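Local coordinates for FtsZ-like protein of unknown function (Nostoc punctiforme, PDB 3C8L) that is of unknown function but resembles FtsZ in name and belongs to the Lin0512 family of conserved hypothetical proteins, at residues L7-G12 / I112-V117; A25-V30 / E71-V76; I55-V60 / R81-V86. One frame throughout, in Å; residues are numbered along the deposited sequence. Where two conformers were deposited one is given.

Contact 1 of 3, residues L7-G12 / I112-V117; sequences LIIEMG and IAAVTV. With IMD (imidazole), chain F.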
ATOM      1  N   LEU A   7     -18.470  11.538  -0.234  1.00 10.25           N
ATOM      2  CA  LEU A   7     -17.730  12.062   0.894  1.00 10.91           C
ATOM      3  C   LEU A   7     -16.233  11.761   0.753  1.00 10.38           C
ATOM      4  O   LEU A   7     -15.412  12.680   0.699  1.00 11.13           O
ATOM      5  CB  LEU A   7     -18.246  11.519   2.237  1.00 12.52           C
ATOM      6  CG  LEU A   7     -19.685  11.833   2.644  1.00 15.58           C
ATOM      7  CD1 LEU A   7     -19.916  11.403   4.103  1.00 17.80           C
ATOM      8  CD2 LEU A   7     -20.029  13.292   2.488  1.00 18.53           C
ATOM      9  N   ILE A   8     -15.904  10.473   0.709  1.00  9.75           N
ATOM     10  CA  ILE A   8     -14.513   9.997   0.596  0.50 10.25           C
ATOM     11  C   ILE A   8     -14.472   8.838  -0.359  1.00 10.21           C
ATOM     12  O   ILE A   8     -15.447   8.100  -0.490  1.00 11.36           O
ATOM     13  CB  ILE A   8     -13.890   9.541   1.976  0.50 10.70           C
ATOM     14  CG1 ILE A   8     -12.399   9.157   1.842  0.50 12.14           C
ATOM     15  CG2 ILE A   8     -14.685   8.381   2.575  0.50 10.41           C
ATOM     16  CD1 ILE A   8     -11.709   8.775   3.138  0.50 12.11           C
ATOM     17  N   ILE A   9     -13.340   8.699  -1.051  1.00  9.97           N
ATOM     18  CA  ILE A   9     -13.088   7.615  -2.016  1.00  9.80           C
ATOM     19  C   ILE A   9     -11.774   6.966  -1.585  1.00  9.32           C
ATOM     20  O   ILE A   9     -10.753   7.647  -1.458  1.00 11.56           O
ATOM     21  CB  ILE A   9     -13.014   8.116  -3.475  1.00  9.93           C
ATOM     22  CG1 ILE A   9     -14.251   8.948  -3.859  1.00 10.64           C
ATOM     23  CG2 ILE A   9     -12.816   6.958  -4.421  1.00 10.64           C
ATOM     24  CD1 ILE A   9     -14.120   9.664  -5.185  1.00 11.91           C
ATOM     25  N   GLU A  10     -11.799   5.662  -1.320  1.00  9.00           N
ATOM     26  CA  GLU A  10     -10.654   4.882  -0.872  1.00  7.69           C
ATOM     27  C   GLU A  10     -10.320   3.886  -1.970  1.00  8.04           C
ATOM     28  O   GLU A  10     -11.178   3.095  -2.372  1.00  9.03           O
ATOM     29  CB  GLU A  10     -11.044   4.136   0.406  1.00  9.12           C
ATOM     30  CG  GLU A  10     -11.478   5.026   1.514  1.00 11.79           C
ATOM     31  CD  GLU A  10     -12.063   4.227   2.658  1.00 12.99           C
ATOM     32  OE1 GLU A  10     -11.315   3.705   3.495  1.00 13.25           O
ATOM     33  OE2 GLU A  10     -13.315   4.130   2.695  1.00 16.21           O
HETATM   34  N   MSE A  11      -9.078   3.886  -2.442  1.00  7.73           N
HETATM   35  CA  MSE A  11      -8.671   3.055  -3.562  1.00  8.16           C
HETATM   36  C   MSE A  11      -7.635   2.019  -3.156  1.00  8.13           C
HETATM   37  O   MSE A  11      -6.761   2.252  -2.310  1.00  8.37           O
HETATM   38  CB  MSE A  11      -8.170   3.960  -4.696  1.00  9.06           C
HETATM   39  CG  MSE A  11      -9.367   4.726  -5.353  1.00  9.87           C
HETATM   40 SE   MSE A  11      -8.929   6.346  -6.284  0.75  9.33          SE
HETATM   41  CE  MSE A  11      -8.610   7.488  -4.705  1.00 12.03           C
ATOM     42  N   GLY A  12      -7.699   0.866  -3.805  1.00  7.49           N
ATOM     43  CA  GLY A  12      -6.812  -0.245  -3.512  1.00  8.44           C
ATOM     44  C   GLY A  12      -6.631  -1.190  -4.670  1.00  7.37           C
ATOM     45  O   GLY A  12      -7.444  -1.190  -5.608  1.00  8.69           O
ATOM     46  N   ILE A 112      -8.486  -3.437  -9.389  1.00  8.34           N
ATOM     47  CA  ILE A 112      -8.542  -2.149  -8.730  0.50  8.25           C
ATOM     48  C   ILE A 112      -9.929  -2.000  -8.115  1.00  7.53           C
ATOM     49  O   ILE A 112     -10.925  -2.378  -8.737  1.00  8.95           O
ATOM     50  CB  ILE A 112      -8.342  -1.013  -9.735  0.50  9.19           C
ATOM     51  CG1 ILE A 112      -6.920  -1.069 -10.274  0.50 10.36           C
ATOM     52  CG2 ILE A 112      -8.645   0.365  -9.111  0.50  9.44           C
ATOM     53  CD1 ILE A 112      -6.743  -0.194 -11.431  0.50 11.24           C
ATOM     54  N   ALA A 113     -10.000  -1.457  -6.896  1.00  8.25           N
ATOM     55  CA  ALA A 113     -11.266  -1.143  -6.252  1.00  8.18           C
ATOM     56  C   ALA A 113     -11.251   0.318  -5.785  1.00  8.85           C
ATOM     57  O   ALA A 113     -10.251   0.808  -5.266  1.00  9.10           O
ATOM     58  CB  ALA A 113     -11.595  -2.060  -5.039  1.00  9.70           C
ATOM     59  N   ALA A 114     -12.362   1.013  -6.019  1.00  8.36           N
ATOM     60  CA  ALA A 114     -12.642   2.320  -5.475  1.00  7.89           C
ATOM     61  C   ALA A 114     -13.872   2.137  -4.580  1.00  9.04           C
ATOM     62  O   ALA A 114     -14.925   1.719  -5.063  1.00  9.88           O
ATOM     63  CB  ALA A 114     -12.903   3.381  -6.535  1.00  9.87           C
ATOM     64  N   VAL A 115     -13.716   2.418  -3.286  1.00  7.94           N
ATOM     65  CA  VAL A 115     -14.766   2.309  -2.295  1.00  8.11           C
ATOM     66  C   VAL A 115     -15.151   3.737  -1.940  1.00  8.84           C
ATOM     67  O   VAL A 115     -14.352   4.489  -1.385  1.00  9.73           O
ATOM     68  CB  VAL A 115     -14.273   1.534  -1.038  1.00  9.40           C
ATOM     69  CG1 VAL A 115     -15.349   1.522   0.048  1.00 10.98           C
ATOM     70  CG2 VAL A 115     -13.821   0.108  -1.416  1.00  9.96           C
ATOM     71  N   THR A 116     -16.394   4.111  -2.263  1.00  9.98           N
ATOM     72  CA  THR A 116     -16.867   5.461  -2.023  1.00 10.05           C
ATOM     73  C   THR A 116     -17.913   5.476  -0.927  1.00 10.06           C
ATOM     74  O   THR A 116     -18.876   4.683  -0.969  1.00 11.74           O
ATOM     75  CB  THR A 116     -17.482   6.065  -3.300  1.00 10.40           C
ATOM     76  OG1 THR A 116     -16.491   6.064  -4.343  1.00 11.93           O
ATOM     77  CG2 THR A 116     -17.913   7.503  -3.049  1.00 11.60           C
ATOM     78  N   VAL A 117     -17.740   6.353   0.060  1.00 10.19           N
ATOM     79  CA  VAL A 117     -18.711   6.547   1.111  1.00 11.31           C
ATOM     80  C   VAL A 117     -19.519   7.784   0.699  1.00 10.72           C
ATOM     81  O   VAL A 117     -18.936   8.836   0.369  1.00 10.37           O
ATOM     82  CB  VAL A 117     -18.067   6.794   2.463  1.00 13.53           C
ATOM     83  CG1 VAL A 117     -19.140   7.191   3.481  1.00 15.43           C
ATOM     84  CG2 VAL A 117     -17.275   5.555   2.888  1.00 15.50           C
TER
HETATM   85  N1  IMD F 125     -14.512   2.523   4.241  1.00 15.73           N
HETATM   86  C2  IMD F 125     -13.986   1.966   5.311  1.00 15.62           C
HETATM   87  N3  IMD F 125     -14.893   1.114   5.845  1.00 16.89           N
HETATM   88  C4  IMD F 125     -15.989   1.146   5.085  1.00 17.19           C
HETATM   89  C5  IMD F 125     -15.770   2.049   4.066  1.00 16.79           C

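Contact 2 of 3, residues A25-V30 / E71-V76; sequences AASRAV and EEVLAV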
ATOM      1  N   ALA A  25      -8.883 -11.460  -6.615  1.00  9.53           N
ATOM      2  CA  ALA A  25      -8.228 -10.172  -6.883  1.00  9.20           C
ATOM      3  C   ALA A  25      -9.145  -9.022  -6.437  1.00  8.15           C
ATOM      4  O   ALA A  25      -8.706  -8.075  -5.764  1.00  8.60           O
ATOM      5  CB  ALA A  25      -7.879 -10.053  -8.363  1.00  9.54           C
ATOM      6  N   ALA A  26     -10.432  -9.115  -6.786  1.00  8.34           N
ATOM      7  CA  ALA A  26     -11.393  -8.081  -6.432  1.00  8.37           C
ATOM      8  C   ALA A  26     -11.598  -7.942  -4.918  1.00  8.56           C
ATOM      9  O   ALA A  26     -11.633  -6.839  -4.397  1.00  8.88           O
ATOM     10  CB  ALA A  26     -12.728  -8.335  -7.120  1.00  9.37           C
ATOM     11  N   SER A  27     -11.733  -9.081  -4.239  0.50  8.56           N
ATOM     12  CA  SER A  27     -11.917  -9.083  -2.787  0.50  7.77           C
ATOM     13  C   SER A  27     -10.714  -8.455  -2.091  0.50  8.52           C
ATOM     14  O   SER A  27     -10.860  -7.645  -1.162  0.50  8.62           O
ATOM     15  CB  SER A  27     -12.167 -10.511  -2.277  0.50  8.29           C
ATOM     16  OG  SER A  27     -13.424 -10.967  -2.739  0.50  9.76           O
ATOM     17  N   ARG A  28      -9.524  -8.839  -2.540  1.00  8.43           N
ATOM     18  CA  ARG A  28      -8.282  -8.302  -1.969  1.00  8.92           C
ATOM     19  C   ARG A  28      -8.161  -6.809  -2.259  1.00  8.02           C
ATOM     20  O   ARG A  28      -7.647  -6.059  -1.423  1.00  9.09           O
ATOM     21  CB  ARG A  28      -7.086  -9.029  -2.513  1.00  8.95           C
ATOM     22  CG  ARG A  28      -6.954 -10.426  -1.932  1.00  9.67           C
ATOM     23  CD  ARG A  28      -5.872 -11.249  -2.572  1.00  9.79           C
ATOM     24  NE  ARG A  28      -5.724 -12.549  -1.904  1.00 10.36           N
ATOM     25  CZ  ARG A  28      -5.008 -13.564  -2.349  1.00 10.90           C
ATOM     26  NH1 ARG A  28      -4.358 -13.473  -3.490  1.00 11.53           N
ATOM     27  NH2 ARG A  28      -4.966 -14.709  -1.649  1.00 14.05           N
ATOM     28  N   ALA A  29      -8.627  -6.363  -3.428  1.00  8.16           N
ATOM     29  CA  ALA A  29      -8.590  -4.946  -3.768  1.00  8.04           C
ATOM     30  C   ALA A  29      -9.470  -4.105  -2.828  1.00  7.91           C
ATOM     31  O   ALA A  29      -9.061  -3.036  -2.368  1.00  8.20           O
ATOM     32  CB  ALA A  29      -8.990  -4.724  -5.222  1.00  8.41           C
ATOM     33  N   VAL A  30     -10.684  -4.570  -2.538  1.00  8.10           N
ATOM     34  CA  VAL A  30     -11.576  -3.887  -1.604  1.00  7.95           C
ATOM     35  C   VAL A  30     -10.937  -3.863  -0.199  1.00  8.63           C
ATOM     36  O   VAL A  30     -10.931  -2.823   0.478  1.00  9.22           O
ATOM     37  CB  VAL A  30     -12.972  -4.555  -1.576  1.00  9.04           C
ATOM     38  CG1 VAL A  30     -13.864  -3.936  -0.496  1.00 10.53           C
ATOM     39  CG2 VAL A  30     -13.641  -4.430  -2.949  1.00  9.55           C
ATOM     40  N   GLU A  71     -21.304 -11.240  -4.132  1.00 10.99           N
ATOM     41  CA  GLU A  71     -21.585 -11.385  -2.712  0.50 10.59           C
ATOM     42  C   GLU A  71     -20.329 -11.563  -1.870  1.00 10.83           C
ATOM     43  O   GLU A  71     -20.241 -11.050  -0.759  1.00 10.94           O
ATOM     44  CB  GLU A  71     -22.586 -12.527  -2.483  0.50 10.86           C
ATOM     45  CG  GLU A  71     -23.980 -12.315  -3.155  0.50 11.24           C
ATOM     46  CD  GLU A  71     -24.034 -12.475  -4.679  0.50 12.03           C
ATOM     47  OE1 GLU A  71     -23.069 -13.000  -5.307  0.50 11.55           O
ATOM     48  OE2 GLU A  71     -25.081 -12.105  -5.268  0.50 14.10           O
ATOM     49  N   GLU A  72     -19.370 -12.299  -2.397  1.00 10.36           N
ATOM     50  CA  GLU A  72     -18.106 -12.510  -1.720  1.00 11.05           C
ATOM     51  C   GLU A  72     -17.305 -11.206  -1.632  1.00 10.35           C
ATOM     52  O   GLU A  72     -16.717 -10.907  -0.598  1.00 11.10           O
ATOM     53  CB  GLU A  72     -17.306 -13.589  -2.462  1.00 12.73           C
ATOM     54  CG  GLU A  72     -15.946 -13.876  -1.917  1.00 14.53           C
ATOM     55  CD  GLU A  72     -15.296 -15.125  -2.524  1.00 15.55           C
ATOM     56  OE1 GLU A  72     -16.020 -15.960  -3.101  1.00 17.08           O
ATOM     57  OE2 GLU A  72     -14.062 -15.270  -2.368  1.00 19.31           O
ATOM     58  N   VAL A  73     -17.323 -10.408  -2.689  1.00  9.18           N
ATOM     59  CA  VAL A  73     -16.602  -9.132  -2.697  1.00  8.84           C
ATOM     60  C   VAL A  73     -17.233  -8.164  -1.690  1.00  8.73           C
ATOM     61  O   VAL A  73     -16.521  -7.538  -0.908  1.00  9.38           O
ATOM     62  CB  VAL A  73     -16.573  -8.532  -4.111  1.00  9.25           C
ATOM     63  CG1 VAL A  73     -15.965  -7.127  -4.097  1.00  9.83           C
ATOM     64  CG2 VAL A  73     -15.809  -9.442  -5.069  1.00  9.99           C
ATOM     65  N   LEU A  74     -18.553  -8.024  -1.717  1.00  8.64           N
ATOM     66  CA  LEU A  74     -19.202  -7.087  -0.803  1.00  8.92           C
ATOM     67  C   LEU A  74     -19.081  -7.467   0.662  1.00  8.55           C
ATOM     68  O   LEU A  74     -19.096  -6.599   1.520  1.00  8.73           O
ATOM     69  CB  LEU A  74     -20.669  -6.829  -1.190  1.00  9.74           C
ATOM     70  CG  LEU A  74     -20.869  -6.022  -2.475  1.00 10.02           C
ATOM     71  CD1 LEU A  74     -22.358  -5.837  -2.767  1.00 11.39           C
ATOM     72  CD2 LEU A  74     -20.151  -4.678  -2.402  1.00 11.56           C
ATOM     73  N   ALA A  75     -18.939  -8.763   0.940  1.00  8.93           N
ATOM     74  CA  ALA A  75     -18.781  -9.221   2.314  1.00  9.69           C
ATOM     75  C   ALA A  75     -17.447  -8.722   2.922  1.00  8.98           C
ATOM     76  O   ALA A  75     -17.270  -8.786   4.133  1.00 10.34           O
ATOM     77  CB  ALA A  75     -18.891 -10.754   2.399  1.00 11.32           C
ATOM     78  N   VAL A  76     -16.503  -8.256   2.119  1.00  9.13           N
ATOM     79  CA  VAL A  76     -15.266  -7.682   2.670  1.00  9.60           C
ATOM     80  C   VAL A  76     -15.603  -6.408   3.471  1.00  9.99           C
ATOM     81  O   VAL A  76     -14.906  -6.082   4.432  1.00 11.38           O
ATOM     82  CB  VAL A  76     -14.265  -7.365   1.535  1.00 10.91           C
ATOM     83  CG1 VAL A  76     -13.014  -6.610   2.044  1.00 11.74           C
ATOM     84  CG2 VAL A  76     -13.866  -8.668   0.824  1.00 11.97           C
TER
HETATM   85  O   HOH W   1     -12.651 -13.517  -1.088  1.00 29.80           O

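Contact 3 of 3, residues I55-V60 / R81-V86; sequences IIEVQV and RKTLTV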
ATOM      1  N   ILE A  55     -23.872   4.766   3.060  1.00 11.96           N
ATOM      2  CA  ILE A  55     -24.010   4.253   1.719  1.00 11.97           C
ATOM      3  C   ILE A  55     -22.580   4.020   1.245  1.00 11.44           C
ATOM      4  O   ILE A  55     -21.745   4.954   1.292  1.00 12.37           O
ATOM      5  CB  ILE A  55     -24.697   5.283   0.787  1.00 13.16           C
ATOM      6  CG1 ILE A  55     -26.134   5.509   1.265  1.00 15.79           C
ATOM      7  CG2 ILE A  55     -24.647   4.769  -0.615  1.00 15.26           C
ATOM      8  CD1 ILE A  55     -26.807   6.687   0.605  1.00 16.80           C
ATOM      9  N   ILE A  56     -22.291   2.794   0.835  1.00 10.80           N
ATOM     10  CA  ILE A  56     -20.970   2.449   0.346  1.00 10.97           C
ATOM     11  C   ILE A  56     -21.087   1.850  -1.050  1.00 11.40           C
ATOM     12  O   ILE A  56     -21.701   0.812  -1.241  1.00 13.87           O
ATOM     13  CB  ILE A  56     -20.232   1.479   1.286  1.00 11.51           C
ATOM     14  CG1 ILE A  56     -20.235   2.027   2.728  1.00 12.37           C
ATOM     15  CG2 ILE A  56     -18.800   1.271   0.763  1.00 12.80           C
ATOM     16  CD1 ILE A  56     -19.548   1.102   3.742  1.00 13.28           C
ATOM     17  N   GLU A  57     -20.496   2.510  -2.040  1.00 10.66           N
ATOM     18  CA  GLU A  57     -20.495   2.032  -3.407  1.00 11.20           C
ATOM     19  C   GLU A  57     -19.084   1.553  -3.744  1.00 10.58           C
ATOM     20  O   GLU A  57     -18.105   2.291  -3.544  1.00 15.64           O
ATOM     21  CB  GLU A  57     -20.879   3.138  -4.383  1.00 12.84           C
ATOM     22  CG  GLU A  57     -22.287   3.656  -4.286  1.00 15.49           C
ATOM     23  CD  GLU A  57     -22.493   4.838  -5.284  1.00 16.82           C
ATOM     24  OE1 GLU A  57     -21.577   5.158  -6.080  1.00 22.19           O
ATOM     25  OE2 GLU A  57     -23.533   5.427  -5.194  1.00 23.27           O
ATOM     26  N   VAL A  58     -19.000   0.371  -4.345  1.00  9.31           N
ATOM     27  CA  VAL A  58     -17.734  -0.217  -4.715  1.00  8.57           C
ATOM     28  C   VAL A  58     -17.666  -0.328  -6.230  1.00  9.03           C
ATOM     29  O   VAL A  58     -18.601  -0.842  -6.848  1.00 10.09           O
ATOM     30  CB  VAL A  58     -17.546  -1.612  -4.085  1.00  9.40           C
ATOM     31  CG1 VAL A  58     -16.179  -2.197  -4.452  1.00 11.93           C
ATOM     32  CG2 VAL A  58     -17.701  -1.537  -2.576  1.00 10.15           C
ATOM     33  N   GLN A  59     -16.576   0.185  -6.819  1.00  8.42           N
ATOM     34  CA  GLN A  59     -16.323   0.106  -8.248  1.00  9.18           C
ATOM     35  C   GLN A  59     -15.058  -0.721  -8.432  1.00  9.02           C
ATOM     36  O   GLN A  59     -13.996  -0.328  -7.917  1.00  9.48           O
ATOM     37  CB  GLN A  59     -16.100   1.513  -8.825  1.00  9.83           C
ATOM     38  CG  GLN A  59     -15.825   1.534 -10.320  1.00 10.64           C
ATOM     39  CD  GLN A  59     -15.289   2.869 -10.840  1.00 10.58           C
ATOM     40  OE1 GLN A  59     -15.135   3.829 -10.091  1.00 13.63           O
ATOM     41  NE2 GLN A  59     -15.018   2.919 -12.138  1.00 11.47           N
ATOM     42  N   VAL A  60     -15.181  -1.880  -9.098  1.00  8.33           N
ATOM     43  CA  VAL A  60     -14.048  -2.754  -9.379  1.00  9.04           C
ATOM     44  C   VAL A  60     -13.759  -2.879 -10.864  1.00  8.97           C
ATOM     45  O   VAL A  60     -14.691  -2.976 -11.666  1.00  9.78           O
ATOM     46  CB  VAL A  60     -14.297  -4.189  -8.809  1.00  9.30           C
ATOM     47  CG1 VAL A  60     -13.305  -5.220  -9.382  1.00 10.88           C
ATOM     48  CG2 VAL A  60     -14.223  -4.166  -7.274  1.00 11.09           C
ATOM     49  N   ARG A  81     -24.725   0.078   3.572  1.00 11.19           N
ATOM     50  CA  ARG A  81     -25.717  -0.189   2.518  1.00 11.53           C
ATOM     51  C   ARG A  81     -24.848  -0.221   1.281  1.00 10.57           C
ATOM     52  O   ARG A  81     -24.454   0.839   0.766  1.00 12.65           O
ATOM     53  CB  ARG A  81     -26.751   0.913   2.512  1.00 12.48           C
ATOM     54  CG  ARG A  81     -27.548   0.969   3.812  1.00 14.00           C
ATOM     55  CD  ARG A  81     -28.537   2.112   3.870  1.00 15.57           C
ATOM     56  NE  ARG A  81     -29.258   2.086   5.125  1.00 16.96           N
ATOM     57  CZ  ARG A  81     -30.220   2.945   5.464  1.00 18.47           C
ATOM     58  NH1 ARG A  81     -30.638   3.885   4.630  1.00 19.62           N
ATOM     59  NH2 ARG A  81     -30.790   2.800   6.635  1.00 19.43           N
ATOM     60  N   LYS A  82     -24.595  -1.441   0.805  1.00  9.81           N
ATOM     61  CA  LYS A  82     -23.551  -1.711  -0.187  1.00 10.30           C
ATOM     62  C   LYS A  82     -23.975  -2.029  -1.585  1.00 10.52           C
ATOM     63  O   LYS A  82     -24.917  -2.800  -1.783  1.00 12.01           O
ATOM     64  CB  LYS A  82     -22.784  -2.984   0.257  1.00 12.32           C
ATOM     65  CG  LYS A  82     -22.322  -3.034   1.667  1.00 12.70           C
ATOM     66  CD  LYS A  82     -21.758  -4.413   2.066  1.00 11.60           C
ATOM     67  CE  LYS A  82     -21.570  -4.600   3.527  1.00 13.50           C
ATOM     68  NZ  LYS A  82     -21.167  -6.013   3.824  1.00 12.71           N
ATOM     69  N   THR A  83     -23.243  -1.493  -2.565  1.00 10.44           N
ATOM     70  CA  THR A  83     -23.479  -1.837  -3.948  1.00 11.90           C
ATOM     71  C   THR A  83     -22.130  -2.069  -4.627  1.00 10.87           C
ATOM     72  O   THR A  83     -21.089  -1.514  -4.198  1.00 11.57           O
ATOM     73  CB  THR A  83     -24.242  -0.786  -4.726  1.00 14.00           C
ATOM     74  OG1 THR A  83     -23.462   0.404  -4.814  1.00 18.48           O
ATOM     75  CG2 THR A  83     -25.581  -0.477  -4.112  1.00 15.91           C
ATOM     76  N   LEU A  84     -22.147  -2.849  -5.698  1.00 10.67           N
ATOM     77  CA  LEU A  84     -20.959  -3.150  -6.483  1.00 10.37           C
ATOM     78  C   LEU A  84     -21.191  -3.024  -7.984  1.00 11.01           C
ATOM     79  O   LEU A  84     -22.265  -3.376  -8.489  1.00 12.75           O
ATOM     80  CB  LEU A  84     -20.506  -4.628  -6.243  1.00 10.85           C
ATOM     81  CG  LEU A  84     -19.295  -5.159  -7.023  1.00 11.46           C
ATOM     82  CD1 LEU A  84     -18.015  -4.423  -6.612  1.00 11.07           C
ATOM     83  CD2 LEU A  84     -19.135  -6.670  -6.796  1.00 12.50           C
ATOM     84  N   THR A  85     -20.189  -2.473  -8.669  1.00 10.11           N
ATOM     85  CA  THR A  85     -20.137  -2.524 -10.122  1.00 10.52           C
ATOM     86  C   THR A  85     -18.791  -3.204 -10.448  1.00 10.87           C
ATOM     87  O   THR A  85     -17.795  -3.027  -9.709  1.00 11.27           O
ATOM     88  CB  THR A  85     -20.239  -1.174 -10.825  1.00 11.77           C
ATOM     89  OG1 THR A  85     -19.098  -0.374 -10.531  1.00 12.37           O
ATOM     90  CG2 THR A  85     -21.530  -0.462 -10.438  1.00 13.29           C
ATOM     91  N   VAL A  86     -18.770  -4.013 -11.501  1.00 11.09           N
ATOM     92  CA  VAL A  86     -17.559  -4.664 -11.970  1.00 11.52           C
ATOM     93  C   VAL A  86     -17.451  -4.358 -13.461  1.00 12.26           C
ATOM     94  O   VAL A  86     -18.437  -4.483 -14.203  1.00 13.88           O
ATOM     95  CB  VAL A  86     -17.555  -6.188 -11.736  1.00 12.20           C
ATOM     96  CG1 VAL A  86     -16.177  -6.743 -11.955  1.00 14.50           C
ATOM     97  CG2 VAL A  86     -17.960  -6.498 -10.285  1.00 12.72           C
TER
HETATM   98  O   HOH W   2     -21.090   0.583  -7.002  1.00 19.15           O
HETATM   99  O   HOH W   3     -16.948  -1.157 -12.033  1.00 13.04           O

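Contact 1 of 3, residues L7-G12 / I112-V117
Backbone hydrogen bonds carry most of this antiparallel pairing of L7-G12 with I112-V117. V115 N reaches E10 O at 2.8 Å, nearly straight at 174°, and E10 N answers to V115 O, both donors lying in the carbonyl plane. G12 and A113 repeat the exchange. At the other end V117 O takes L7 N at 2.8 Å and, weakly, I8 N at 3.5 Å, while V117 N returns a bond to I8 O, so L7 and I8 both face V117 in a classic beta bulge.

Side-chain contacts split over the two faces. I8 and V117 lie alongside each other, CG2 of I8 3.7 Å from CB of V117. On the other face CB of A114 touches CG of M11, a selenomethionine, at 4.0 Å, and I9 CG1 runs beside T116 OG1.

CG of E10 stands anti to the carbonyl carbon (chi1 -59°), and the extended chain carries OE2 to a bound imidazole, probably from the crystallisation liquor, whose N1 donates at 2.5 Å and 176°. N37 ND2 holds OE1, and the imidazole C5 lies against V117 CG2. So short and straight a bond is consistent with a charged imidazolium-carboxylate pair.

Contact 2 of 3, residues A25-V30 / E71-V76
V73 leaves helix 70-74 with its branched side chain set against helix 22-34, the two helices lying side by side on one face of the sheet. From CB, chi1 of 173° puts CG1 anti to the backbone N and CG2 anti to the carbonyl carbon, so the two methyls meet different residues. CG1 reaches V30 CG2 at 3.7 Å, the two valines crossing at about a right angle. CG2 goes to the preceding turn of the other helix, touching A26 CB at 3.9 Å and S27 OG at 3.7 Å.

Three residues on, V76 continues the apolar strip. Its CG1 meets V30 CG1 at 3.8 Å in an oblique crossing, while CG2 rests against S27 O at 3.7 Å. V30 also packs on A113 of strand 107-120 and V58 of strand 55-62 beneath the helices.

At the more open edge one water bridges the two segments, donating to E72 OE2 at 2.6 Å and lying 3.1 Å from S27 OG. S27 OG is also bonded to T23 O, and E72 OE1 to R69 in a salt bridge. Direct contact is van der Waals packing of small and branched residues, with the polar link left to one water.

Contact 3 of 3, residues I55-V60 / R81-V86
Strands 55-62 and 81-94 are the two parallel strands of a beta-alpha-beta unit, and helix 70-74 lies on the crossover between them. Over I55-V60 and R81-V86 they run in step, I55 opposite R81 through to V60 opposite V86, at 15° to each other. Five N-H...O=C bonds weave them together in the alternating parallel pattern: I56 N donates to R81 O, I56 O receives T83 N, and V58 repeats the pair with T83 and T85 before V60 N closes on T85 O. The bond from I56 N is nearly straight (174°), although its donor stands above the R81 carbonyl plane.

On the face bearing V58, V60, L84 and V86, L74 of helix 70-74 covers V58 and L84, while A26 and V30 of helix 22-34 cover V60 and V58. L84, with CG anti to its backbone N and chi2 of 65°, turns CD1 toward the neighbouring strand, where it reaches V58 CG1 at 3.6 Å and V60 CG2 at 3.9 Å. K82 NZ hydrogen-bonds to L74 O and L77 O.

On the opposite face, T83 and T85 hold OG1 in the crowded position between backbone N and carbonyl carbon. T83 OG1 approaches E57 CG at 3.5 Å. T85 OG1 donates at 2.7 Å to a water that donates to V60 O; a second water donates to V58 O and bonds T83 OG1. E57 OE2 pairs with R4 in a salt bridge, while Q59 NE2 hydrogen-bonds E87 OE2 of its own chain and I92 O of a neighbouring subunit.

In the fold
Contacts 1 and 3 belong to one mixed sheet, joined because strand 107-120 also pairs with strand 55-62: T116 N lies 2.8 Å from E57 O, a probable hydrogen bond. Contact 1 is buried throughout and antiparallel, and two neighbouring subunits pack against it. Contact 3 is parallel and only partly buried, with exposed threonines and waters on one face, where Q59 also meets a neighbouring subunit. Contact 2, by contrast, works through side chains and is partly buried, with apolar V30 and V73 inside and S27 and E72 at the open side. It shares the beta-alpha-beta unit of contact 3 only through 71-76; 25-30 belongs to a helix outside that unit.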